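Local coordinates for probable leucine/isoleucine/valine-binding protein (Rhodopirellula baltica, PDB 4KV7), which probably binds branched-chain amino acids or related small ligands as the periplasmic solute-binding component of an ABC-type uptake system, at residues K60-D65 and H78-E83. The protein carries 1 engineered substitution. Sequence-based numbering, arbitrary orientation.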
loop_
_atom_site.group_PDB
_atom_site.type_symbol
_atom_site.label_atom_id
_atom_site.label_comp_id
_atom_site.label_asym_id
_atom_site.label_seq_id
_atom_site.Cartn_x
_atom_site.Cartn_y
_atom_site.Cartn_z
ATOM N N LYS A 60 16.458 -2.094 14.607
ATOM C CA LYS A 60 16.768 -3.251 13.779
ATOM C C LYS A 60 15.480 -3.764 13.174
ATOM O O LYS A 60 14.476 -3.912 13.875
ATOM C CB LYS A 60 17.415 -4.360 14.610
ATOM C CG LYS A 60 17.784 -5.601 13.793
ATOM C CD LYS A 60 18.403 -6.689 14.669
ATOM C CE LYS A 60 18.769 -7.920 13.848
ATOM N NZ LYS A 60 19.914 -7.650 12.930
ATOM N N LEU A 61 15.504 -4.018 11.872
ATOM C CA LEU A 61 14.369 -4.617 11.191
ATOM C C LEU A 61 14.686 -6.061 10.846
ATOM O O LEU A 61 15.693 -6.335 10.185
ATOM C CB LEU A 61 14.058 -3.865 9.904
ATOM C CG LEU A 61 12.842 -4.377 9.121
ATOM C CD1 LEU A 61 11.545 -4.074 9.858
ATOM C CD2 LEU A 61 12.802 -3.766 7.721
ATOM N N ILE A 62 13.853 -6.981 11.322
ATOM C CA ILE A 62 13.962 -8.388 10.955
ATOM C C ILE A 62 12.902 -8.635 9.893
ATOM O O ILE A 62 11.700 -8.656 10.186
ATOM C CB ILE A 62 13.742 -9.300 12.165
ATOM C CG1 ILE A 62 14.762 -8.955 13.252
ATOM C CG2 ILE A 62 13.838 -10.767 11.753
ATOM C CD1 ILE A 62 14.543 -9.675 14.566
ATOM N N ALA A 63 13.342 -8.745 8.641
ATOM C CA ALA A 63 12.440 -8.857 7.501
ATOM C C ALA A 63 12.513 -10.251 6.902
ATOM O O ALA A 63 13.571 -10.676 6.429
ATOM C CB ALA A 63 12.780 -7.810 6.456
ATOM N N LEU A 64 11.389 -10.958 6.940
ATOM C CA LEU A 64 11.295 -12.324 6.453
ATOM C C LEU A 64 10.462 -12.332 5.175
ATOM O O LEU A 64 9.461 -11.624 5.074
ATOM C CB LEU A 64 10.644 -13.210 7.513
ATOM C CG LEU A 64 11.320 -13.197 8.890
ATOM C CD1 LEU A 64 10.637 -14.157 9.855
ATOM C CD2 LEU A 64 12.812 -13.504 8.795
ATOM N N ASP A 65 10.885 -13.137 4.210
ATOM C CA ASP A 65 10.214 -13.259 2.924
ATOM C C ASP A 65 9.044 -14.227 3.021
ATOM O O ASP A 65 9.201 -15.351 3.485
ATOM C CB ASP A 65 11.228 -13.781 1.902
ATOM C CG ASP A 65 10.700 -13.814 0.471
ATOM O OD1 ASP A 65 9.678 -13.179 0.143
ATOM O OD2 ASP A 65 11.373 -14.486 -0.347
ATOM N N HIS A 78 4.874 -16.314 13.367
ATOM C CA HIS A 78 5.158 -17.030 14.601
ATOM C C HIS A 78 6.605 -16.790 15.032
ATOM O O HIS A 78 6.867 -16.541 16.203
ATOM C CB HIS A 78 4.848 -18.521 14.461
ATOM C CG HIS A 78 3.382 -18.830 14.485
ATOM N ND1 HIS A 78 2.586 -18.550 15.576
ATOM C CD2 HIS A 78 2.567 -19.380 13.556
ATOM C CE1 HIS A 78 1.344 -18.918 15.317
ATOM N NE2 HIS A 78 1.307 -19.433 14.101
ATOM N N ARG A 79 7.534 -16.830 14.083
ATOM C CA ARG A 79 8.937 -16.604 14.415
ATOM C C ARG A 79 9.181 -15.172 14.891
ATOM O O ARG A 79 9.902 -14.953 15.869
ATOM C CB ARG A 79 9.853 -16.960 13.234
ATOM C CG ARG A 79 9.882 -18.450 12.894
ATOM C CD ARG A 79 11.240 -18.913 12.360
ATOM N NE ARG A 79 11.678 -18.142 11.196
ATOM C CZ ARG A 79 11.323 -18.403 9.942
ATOM N NH1 ARG A 79 10.503 -19.414 9.677
ATOM N NH2 ARG A 79 11.778 -17.646 8.952
ATOM N N LEU A 80 8.570 -14.201 14.221
ATOM C CA LEU A 80 8.758 -12.801 14.582
ATOM C C LEU A 80 8.223 -12.504 15.979
ATOM O O LEU A 80 8.861 -11.794 16.755
ATOM C CB LEU A 80 8.086 -11.877 13.558
ATOM C CG LEU A 80 8.739 -11.858 12.177
ATOM C CD1 LEU A 80 7.835 -11.137 11.197
ATOM C CD2 LEU A 80 10.102 -11.199 12.250
ATOM N N THR A 81 7.054 -13.048 16.303
ATOM C CA THR A 81 6.411 -12.736 17.580
ATOM C C THR A 81 6.927 -13.602 18.728
ATOM O O THR A 81 6.954 -13.165 19.879
ATOM C CB THR A 81 4.876 -12.853 17.502
ATOM O OG1 THR A 81 4.512 -14.171 17.074
ATOM C CG2 THR A 81 4.311 -11.824 16.531
ATOM N N ASP A 82 7.331 -14.830 18.423
ATOM C CA ASP A 82 7.865 -15.720 19.445
ATOM C C ASP A 82 9.366 -15.503 19.588
ATOM O O ASP A 82 9.808 -14.719 20.428
ATOM C CB ASP A 82 7.562 -17.180 19.095
ATOM C CG ASP A 82 7.934 -18.150 20.208
ATOM O OD1 ASP A 82 8.709 -17.779 21.113
ATOM O OD2 ASP A 82 7.446 -19.300 20.171
ATOM N N GLU A 83 10.156 -16.188 18.769
ATOM C CA GLU A 83 11.593 -16.224 19.006
ATOM C C GLU A 83 12.297 -14.872 18.847
ATOM O O GLU A 83 13.225 -14.579 19.595
ATOM C CB GLU A 83 12.281 -17.327 18.190
ATOM C CG GLU A 83 12.578 -16.982 16.749
ATOM C CD GLU A 83 13.043 -18.196 15.960
ATOM O OE1 GLU A 83 14.209 -18.206 15.508
ATOM O OE2 GLU A 83 12.239 -19.137 15.801
HETATM O O HOH W 1 10.896 -17.256 5.867
#
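Leu80 packs its isobutyl end from the helix between Ile62 and Leu64 of the strand, and the two leucines share the burden of the contact about equally. Leu80 CD2 lies 3.8 Å from Ile62 CG2 and 3.6 Å from Ile62 O, the two side chains running past one another in opposite senses. Ile62 can offer that methyl because chi1 of -58° sets CG1 beside the backbone N and turns CG2 anti to it. Leu64 meets Leu80 differently, tip to tip, with Leu64 CD1 3.8 Å from Leu80 CG. No direct hydrogen bond joins the two segments; the tight part is van der Waals packing, mostly between apolar side chains, and Leu80 is its buried member.

The Arg79 side is looser and wetter. Bent at chi2 and chi3, the arginine carries its guanidinium round to Leu64; Arg79 NH2 lies 3.8 Å from Leu64 CD1, which meets the guanidinium obliquely. A water in the guanidinium plane accepts from Arg79 NH2 at 3.2 Å and makes a weak bond to Asp65 O at 3.5 Å, a slack polar bridge beyond the leucines. Asp65 O also receives Asn76 ND2 from the same helix.

Strand 57-65 pairs in parallel with strand 16-24, and helix 31-50 packs against Leu61 and Ala63, while helix 70-81 covers the other face through Ile62 and Leu64, the alpha/beta layering characteristic of a lobe of the periplasmic binding protein fold.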